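Local coordinates for protein beta-methylmalyl-CoA dehydratase (Chloroflexus aurantiacus, PDB 4E3E) that catalyses the reversible dehydration of beta-methylmalyl-CoA to mesaconyl-CoA, a step of the glyoxylate assimilation cycle, at residues 70-82 / 222-234. Sequence-based numbering, arbitrary orientation.
Sequences HIVFGKTVPDISL and TRLYQNTARVHFN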
ATOM      1  N   HIS A  70      15.038   8.197   1.680  1.00 23.77           N
ATOM      2  CA  HIS A  70      14.460   7.500   2.841  1.00 24.10           C
ATOM      3  C   HIS A  70      14.918   6.070   2.991  1.00 23.93           C
ATOM      4  O   HIS A  70      15.096   5.573   4.093  1.00 25.23           O
ATOM      5  CB  HIS A  70      12.938   7.561   2.814  1.00 23.36           C
ATOM      6  CG  HIS A  70      12.391   8.964   2.802  1.00 22.33           C
ATOM      7  ND1 HIS A  70      12.909   9.944   3.574  1.00 29.43           N
ATOM      8  CD2 HIS A  70      11.354   9.540   2.074  1.00 25.24           C
ATOM      9  CE1 HIS A  70      12.231  11.089   3.358  1.00 28.51           C
ATOM     10  NE2 HIS A  70      11.280  10.842   2.442  1.00 29.68           N
ATOM     11  N   ILE A  71      15.135   5.397   1.873  1.00 23.84           N
ATOM     12  CA  ILE A  71      15.661   4.039   1.914  1.00 25.26           C
ATOM     13  C   ILE A  71      17.116   3.996   2.416  1.00 26.49           C
ATOM     14  O   ILE A  71      17.431   3.200   3.309  1.00 28.14           O
ATOM     15  CB  ILE A  71      15.461   3.320   0.565  1.00 26.94           C
ATOM     16  CG1 ILE A  71      13.955   3.013   0.394  1.00 28.21           C
ATOM     17  CG2 ILE A  71      16.286   2.027   0.507  1.00 24.49           C
ATOM     18  CD1 ILE A  71      13.569   2.535  -0.980  1.00 27.09           C
ATOM     19  N   VAL A  72      17.982   4.852   1.857  1.00 26.63           N
ATOM     20  CA  VAL A  72      19.376   4.987   2.314  1.00 26.88           C
ATOM     21  C   VAL A  72      19.401   5.360   3.811  1.00 26.53           C
ATOM     22  O   VAL A  72      20.084   4.706   4.626  1.00 27.02           O
ATOM     23  CB  VAL A  72      20.165   5.993   1.437  1.00 22.71           C
ATOM     24  CG1 VAL A  72      21.502   6.364   2.084  1.00 26.85           C
ATOM     25  CG2 VAL A  72      20.425   5.393   0.047  1.00 21.90           C
ATOM     26  N   PHE A  73      18.630   6.379   4.171  1.00 25.27           N
ATOM     27  CA  PHE A  73      18.487   6.795   5.578  1.00 24.32           C
ATOM     28  C   PHE A  73      18.000   5.658   6.468  1.00 24.52           C
ATOM     29  O   PHE A  73      18.594   5.388   7.524  1.00 25.49           O
ATOM     30  CB  PHE A  73      17.564   8.015   5.671  1.00 24.52           C
ATOM     31  CG  PHE A  73      17.394   8.581   7.067  1.00 25.10           C
ATOM     32  CD1 PHE A  73      16.573   7.963   8.006  1.00 26.15           C
ATOM     33  CD2 PHE A  73      18.009   9.792   7.419  1.00 28.84           C
ATOM     34  CE1 PHE A  73      16.384   8.527   9.282  1.00 27.59           C
ATOM     35  CE2 PHE A  73      17.820  10.353   8.676  1.00 32.04           C
ATOM     36  CZ  PHE A  73      17.007   9.720   9.618  1.00 26.97           C
ATOM     37  N   GLY A  74      16.925   4.989   6.055  1.00 26.15           N
ATOM     38  CA  GLY A  74      16.361   3.883   6.834  1.00 27.85           C
ATOM     39  C   GLY A  74      17.358   2.786   7.194  1.00 24.35           C
ATOM     40  O   GLY A  74      17.357   2.301   8.318  1.00 25.80           O
ATOM     41  N   LYS A  75      18.203   2.391   6.239  1.00 24.15           N
ATOM     42  CA  LYS A  75      19.244   1.389   6.491  1.00 26.81           C
ATOM     43  C   LYS A  75      20.189   1.760   7.634  1.00 25.29           C
ATOM     44  O   LYS A  75      20.729   0.870   8.304  1.00 26.24           O
ATOM     45  CB  LYS A  75      20.118   1.161   5.252  1.00 29.29           C
ATOM     46  CG  LYS A  75      19.370   0.904   3.973  1.00 35.98           C
ATOM     47  CD  LYS A  75      18.642  -0.397   4.061  1.00 34.68           C
ATOM     48  CE  LYS A  75      17.165  -0.229   3.761  1.00 29.79           C
ATOM     49  NZ  LYS A  75      16.684  -1.575   4.141  1.00 32.35           N
ATOM     50  N   THR A  76      20.402   3.060   7.832  1.00 23.81           N
ATOM     51  CA  THR A  76      21.376   3.538   8.820  1.00 23.43           C
ATOM     52  C   THR A  76      20.757   3.578  10.208  1.00 25.66           C
ATOM     53  O   THR A  76      21.476   3.590  11.219  1.00 27.81           O
ATOM     54  CB  THR A  76      21.918   4.960   8.502  1.00 25.83           C
ATOM     55  OG1 THR A  76      20.943   5.970   8.849  1.00 23.22           O
ATOM     56  CG2 THR A  76      22.322   5.081   7.056  1.00 25.46           C
ATOM     57  N   VAL A  77      19.427   3.593  10.256  1.00 23.85           N
ATOM     58  CA  VAL A  77      18.719   3.775  11.544  1.00 25.31           C
ATOM     59  C   VAL A  77      19.090   2.752  12.652  1.00 27.70           C
ATOM     60  O   VAL A  77      19.380   3.162  13.796  1.00 29.16           O
ATOM     61  CB  VAL A  77      17.195   3.907  11.345  1.00 24.23           C
ATOM     62  CG1 VAL A  77      16.450   3.879  12.687  1.00 22.52           C
ATOM     63  CG2 VAL A  77      16.885   5.201  10.592  1.00 24.86           C
ATOM     64  N   PRO A  78      19.099   1.433  12.333  1.00 27.67           N
ATOM     65  CA  PRO A  78      19.449   0.453  13.382  1.00 24.49           C
ATOM     66  C   PRO A  78      20.787   0.751  14.085  1.00 30.22           C
ATOM     67  O   PRO A  78      20.877   0.605  15.304  1.00 33.61           O
ATOM     68  CB  PRO A  78      19.530  -0.875  12.605  1.00 29.26           C
ATOM     69  CG  PRO A  78      18.628  -0.671  11.429  1.00 30.37           C
ATOM     70  CD  PRO A  78      18.883   0.762  11.029  1.00 26.49           C
ATOM     71  N   ASP A  79      21.787   1.204  13.327  1.00 30.16           N
ATOM     72  CA  ASP A  79      23.147   1.407  13.850  1.00 29.70           C
ATOM     73  C   ASP A  79      23.469   2.828  14.306  1.00 31.69           C
ATOM     74  O   ASP A  79      24.376   3.026  15.116  1.00 32.59           O
ATOM     75  CB  ASP A  79      24.170   0.986  12.800  1.00 30.46           C
ATOM     76  CG  ASP A  79      23.957  -0.435  12.329  1.00 32.87           C
ATOM     77  OD1 ASP A  79      23.872  -1.332  13.186  1.00 32.97           O
ATOM     78  OD2 ASP A  79      23.860  -0.661  11.114  1.00 37.33           O
ATOM     79  N   ILE A  80      22.748   3.814  13.781  1.00 33.36           N
ATOM     80  CA  ILE A  80      23.074   5.214  14.053  1.00 31.04           C
ATOM     81  C   ILE A  80      22.074   5.880  14.991  1.00 33.28           C
ATOM     82  O   ILE A  80      22.479   6.533  15.949  1.00 32.17           O
ATOM     83  CB  ILE A  80      23.203   6.031  12.739  1.00 31.29           C
ATOM     84  CG1 ILE A  80      24.232   5.391  11.801  1.00 30.86           C
ATOM     85  CG2 ILE A  80      23.520   7.507  13.017  1.00 32.63           C
ATOM     86  CD1 ILE A  80      25.614   5.196  12.391  1.00 32.19           C
ATOM     87  N   SER A  81      20.779   5.719  14.726  1.00 33.79           N
ATOM     88  CA  SER A  81      19.781   6.543  15.413  1.00 31.39           C
ATOM     89  C   SER A  81      18.747   5.759  16.208  1.00 31.64           C
ATOM     90  O   SER A  81      17.800   6.351  16.730  1.00 33.95           O
ATOM     91  CB  SER A  81      19.105   7.535  14.447  1.00 31.82           C
ATOM     92  OG  SER A  81      18.593   6.879  13.293  1.00 29.45           O
ATOM     93  N   LEU A  82      18.930   4.445  16.319  1.00 32.51           N
ATOM     94  CA  LEU A  82      18.047   3.642  17.163  1.00 35.34           C
ATOM     95  C   LEU A  82      17.904   4.257  18.572  1.00 33.69           C
ATOM     96  O   LEU A  82      16.804   4.326  19.112  1.00 34.11           O
ATOM     97  CB  LEU A  82      18.510   2.182  17.238  1.00 34.57           C
ATOM     98  CG  LEU A  82      17.511   1.210  17.886  1.00 36.11           C
ATOM     99  CD1 LEU A  82      16.188   1.168  17.126  1.00 36.59           C
ATOM    100  CD2 LEU A  82      18.099  -0.191  18.011  1.00 30.47           C
ATOM    101  N   THR A 222       7.193   4.366   6.759  1.00 20.82           N
ATOM    102  CA  THR A 222       8.385   4.049   7.576  1.00 25.30           C
ATOM    103  C   THR A 222       8.827   2.577   7.409  1.00 24.71           C
ATOM    104  O   THR A 222      10.041   2.285   7.344  1.00 27.55           O
ATOM    105  CB  THR A 222       8.144   4.432   9.052  1.00 25.52           C
ATOM    106  OG1 THR A 222       7.651   5.784   9.100  1.00 25.97           O
ATOM    107  CG2 THR A 222       9.439   4.335   9.889  1.00 24.52           C
ATOM    108  N   ARG A 223       7.852   1.658   7.304  1.00 22.54           N
ATOM    109  CA  ARG A 223       8.142   0.232   7.033  1.00 24.04           C
ATOM    110  C   ARG A 223       8.659   0.007   5.625  1.00 24.11           C
ATOM    111  O   ARG A 223       9.517  -0.875   5.397  1.00 24.41           O
ATOM    112  CB  ARG A 223       6.916  -0.650   7.300  1.00 24.37           C
ATOM    113  CG  ARG A 223       6.667  -0.902   8.786  1.00 27.31           C
ATOM    114  CD  ARG A 223       5.275  -1.465   9.033  1.00 29.85           C
ATOM    115  NE  ARG A 223       5.188  -2.068  10.352  1.00 28.51           N
ATOM    116  CZ  ARG A 223       4.084  -2.155  11.089  1.00 30.52           C
ATOM    117  NH1 ARG A 223       2.925  -1.669  10.646  1.00 27.76           N
ATOM    118  NH2 ARG A 223       4.148  -2.736  12.285  1.00 27.00           N
ATOM    119  N   LEU A 224       8.153   0.791   4.674  1.00 23.13           N
ATOM    120  CA  LEU A 224       8.633   0.695   3.286  1.00 27.34           C
ATOM    121  C   LEU A 224      10.136   0.994   3.267  1.00 26.65           C
ATOM    122  O   LEU A 224      10.901   0.381   2.505  1.00 25.71           O
ATOM    123  CB  LEU A 224       7.869   1.660   2.367  1.00 25.34           C
ATOM    124  CG  LEU A 224       8.283   1.671   0.886  1.00 31.99           C
ATOM    125  CD1 LEU A 224       7.922   0.351   0.211  1.00 31.57           C
ATOM    126  CD2 LEU A 224       7.650   2.837   0.138  1.00 36.22           C
ATOM    127  N   TYR A 225      10.544   1.928   4.132  1.00 26.50           N
ATOM    128  CA  TYR A 225      11.941   2.340   4.254  1.00 26.28           C
ATOM    129  C   TYR A 225      12.753   1.370   5.118  1.00 28.39           C
ATOM    130  O   TYR A 225      13.984   1.518   5.223  1.00 26.04           O
ATOM    131  CB  TYR A 225      12.047   3.777   4.818  1.00 23.16           C
ATOM    132  CG  TYR A 225      11.150   4.773   4.092  1.00 23.94           C
ATOM    133  CD1 TYR A 225      10.956   4.690   2.691  1.00 24.36           C
ATOM    134  CD2 TYR A 225      10.510   5.784   4.790  1.00 23.48           C
ATOM    135  CE1 TYR A 225      10.119   5.582   2.029  1.00 23.28           C
ATOM    136  CE2 TYR A 225       9.681   6.697   4.143  1.00 23.80           C
ATOM    137  CZ  TYR A 225       9.487   6.586   2.778  1.00 24.16           C
ATOM    138  OH  TYR A 225       8.672   7.477   2.162  1.00 26.82           O
ATOM    139  N   GLN A 226      12.072   0.384   5.720  1.00 24.84           N
ATOM    140  CA  GLN A 226      12.704  -0.556   6.674  1.00 24.83           C
ATOM    141  C   GLN A 226      13.454   0.254   7.767  1.00 26.40           C
ATOM    142  O   GLN A 226      14.577  -0.050   8.185  1.00 29.27           O
ATOM    143  CB  GLN A 226      13.556  -1.587   5.919  1.00 27.51           C
ATOM    144  CG  GLN A 226      12.688  -2.591   5.135  1.00 21.32           C
ATOM    145  CD  GLN A 226      13.496  -3.319   4.083  1.00 21.68           C
ATOM    146  OE1 GLN A 226      14.220  -2.687   3.327  1.00 28.70           O
ATOM    147  NE2 GLN A 226      13.403  -4.659   4.051  1.00 23.62           N
ATOM    148  N   ASN A 227      12.792   1.327   8.182  1.00 25.12           N
ATOM    149  CA  ASN A 227      13.265   2.237   9.222  1.00 26.95           C
ATOM    150  C   ASN A 227      12.601   1.748  10.502  1.00 27.26           C
ATOM    151  O   ASN A 227      11.384   1.618  10.560  1.00 27.63           O
ATOM    152  CB  ASN A 227      12.865   3.685   8.852  1.00 26.88           C
ATOM    153  CG  ASN A 227      13.103   4.712   9.977  1.00 23.57           C
ATOM    154  OD1 ASN A 227      13.109   4.391  11.159  1.00 26.47           O
ATOM    155  ND2 ASN A 227      13.292   5.974   9.585  1.00 21.87           N
ATOM    156  N   THR A 228      13.405   1.439  11.514  1.00 29.62           N
ATOM    157  CA  THR A 228      12.893   0.755  12.701  1.00 25.38           C
ATOM    158  C   THR A 228      12.745   1.613  13.944  1.00 27.70           C
ATOM    159  O   THR A 228      12.484   1.044  14.998  1.00 27.53           O
ATOM    160  CB  THR A 228      13.819  -0.389  13.141  1.00 23.96           C
ATOM    161  OG1 THR A 228      15.109   0.159  13.459  1.00 31.50           O
ATOM    162  CG2 THR A 228      13.978  -1.437  12.024  1.00 24.40           C
ATOM    163  N   ALA A 229      12.968   2.931  13.856  1.00 27.04           N
ATOM    164  CA  ALA A 229      12.972   3.777  15.062  1.00 29.06           C
ATOM    165  C   ALA A 229      11.653   3.600  15.788  1.00 27.04           C
ATOM    166  O   ALA A 229      10.596   3.640  15.176  1.00 27.81           O
ATOM    167  CB  ALA A 229      13.242   5.259  14.738  1.00 28.83           C
ATOM    168  N   ARG A 230      11.733   3.419  17.096  1.00 29.22           N
ATOM    169  CA  ARG A 230      10.620   2.901  17.904  1.00 26.93           C
ATOM    170  C   ARG A 230       9.548   3.941  18.251  1.00 29.23           C
ATOM    171  O   ARG A 230       8.382   3.584  18.503  1.00 30.31           O
ATOM    172  CB  ARG A 230      11.178   2.210  19.161  1.00 33.58           C
ATOM    173  CG  ARG A 230      12.032   0.981  18.837  1.00 32.28           C
ATOM    174  CD  ARG A 230      13.057   0.588  19.902  1.00 34.28           C
ATOM    175  NE  ARG A 230      13.678  -0.680  19.497  1.00 37.48           N
ATOM    176  CZ  ARG A 230      14.752  -1.247  20.045  1.00 32.94           C
ATOM    177  NH1 ARG A 230      15.383  -0.682  21.071  1.00 36.13           N
ATOM    178  NH2 ARG A 230      15.194  -2.402  19.553  1.00 31.11           N
ATOM    179  N   VAL A 231       9.933   5.218  18.262  1.00 25.88           N
ATOM    180  CA  VAL A 231       8.969   6.312  18.470  1.00 26.98           C
ATOM    181  C   VAL A 231       7.867   6.351  17.394  1.00 26.05           C
ATOM    182  O   VAL A 231       6.805   6.907  17.633  1.00 25.11           O
ATOM    183  CB  VAL A 231       9.643   7.717  18.582  1.00 27.76           C
ATOM    184  CG1 VAL A 231      10.499   7.814  19.844  1.00 32.79           C
ATOM    185  CG2 VAL A 231      10.451   8.056  17.322  1.00 27.05           C
ATOM    186  N   HIS A 232       8.135   5.795  16.210  1.00 24.90           N
ATOM    187  CA  HIS A 232       7.135   5.769  15.140  1.00 24.06           C
ATOM    188  C   HIS A 232       6.067   4.706  15.317  1.00 29.15           C
ATOM    189  O   HIS A 232       4.959   4.831  14.773  1.00 26.16           O
ATOM    190  CB  HIS A 232       7.801   5.571  13.775  1.00 23.29           C
ATOM    191  CG  HIS A 232       8.974   6.499  13.520  1.00 26.88           C
ATOM    192  ND1 HIS A 232       8.963   7.804  13.875  1.00 25.24           N
ATOM    193  CD2 HIS A 232      10.210   6.270  12.887  1.00 26.36           C
ATOM    194  CE1 HIS A 232      10.138   8.377  13.522  1.00 25.27           C
ATOM    195  NE2 HIS A 232      10.894   7.439  12.899  1.00 23.66           N
ATOM    196  N   PHE A 233       6.377   3.645  16.062  1.00 27.38           N
ATOM    197  CA  PHE A 233       5.579   2.414  15.986  1.00 24.19           C
ATOM    198  C   PHE A 233       4.795   2.024  17.221  1.00 26.96           C
ATOM    199  O   PHE A 233       3.749   1.376  17.107  1.00 27.76           O
ATOM    200  CB  PHE A 233       6.470   1.235  15.586  1.00 26.15           C
ATOM    201  CG  PHE A 233       7.029   1.346  14.195  1.00 31.13           C
ATOM    202  CD1 PHE A 233       6.229   1.096  13.091  1.00 32.72           C
ATOM    203  CD2 PHE A 233       8.353   1.711  13.995  1.00 29.40           C
ATOM    204  CE1 PHE A 233       6.743   1.200  11.802  1.00 35.91           C
ATOM    205  CE2 PHE A 233       8.882   1.817  12.713  1.00 26.33           C
ATOM    206  CZ  PHE A 233       8.072   1.562  11.612  1.00 31.77           C
ATOM    207  N   ASN A 234       5.305   2.409  18.390  1.00 27.10           N
ATOM    208  CA  ASN A 234       4.910   1.805  19.647  1.00 25.46           C
ATOM    209  C   ASN A 234       4.066   2.718  20.507  1.00 25.73           C
ATOM    210  O   ASN A 234       4.586   3.527  21.284  1.00 26.33           O
ATOM    211  CB  ASN A 234       6.156   1.345  20.420  1.00 27.52           C
ATOM    212  CG  ASN A 234       5.824   0.411  21.566  1.00 26.36           C
ATOM    213  OD1 ASN A 234       4.781   0.547  22.208  1.00 25.79           O
ATOM    214  ND2 ASN A 234       6.720  -0.543  21.835  1.00 25.09           N
TER
HETATM  215  O   HOH W   1      13.892   6.296   6.416  1.00 37.07           O
HETATM  216  O   HOH W   2      16.751  -1.119   6.957  1.00 39.04           O
HETATM  217  O   HOH W   3      14.148   3.716  18.737  1.00 47.07           O
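Gly-74 of the largely helical segment 70-82 meets Asn-227 of 222-234 where the chain, leaving helix 215-224 through a Schellman motif at Gln-226, runs on beside helix 65-80, probably the central helix of the first hot-dog fold. Their CA atoms come within 4.2 Å, and Gly-74 CA also lies 3.7 Å from Tyr-225 O, so backbone meets backbone directly. At one end His-70 CB sits over the centre of the Tyr-225 ring, 3.3 Å from its centroid, in a CH-pi contact, while the two ring planes are 41° apart, neither stacked nor edge-to-face. Lys-75 starts away from the partner, but bends at chi2 and chi3 to bring NZ 2.8 Å from Gln-226 OE1; this hydrogen bond reaches the oxygen from above its carbonyl plane. A water also joins NZ to Gln-226 O. Asn-227 OD1 closes an Asx turn with Ala-229 N, against which Val-77 CG1 packs. Farther on, Leu-82 CD1 lies over one face of the Arg-230 guanidinium, toward its rim; Arg-230 NE is salt-bridged to Asp-209 of the second subunit. Val-72 packs on strands 104-116 and 138-149, His-70 NE2 is hydrogen-bonded to Ser-255 OG of helix 250-265, and Lys-75 NZ also to Thr-24 O of strand 19-27.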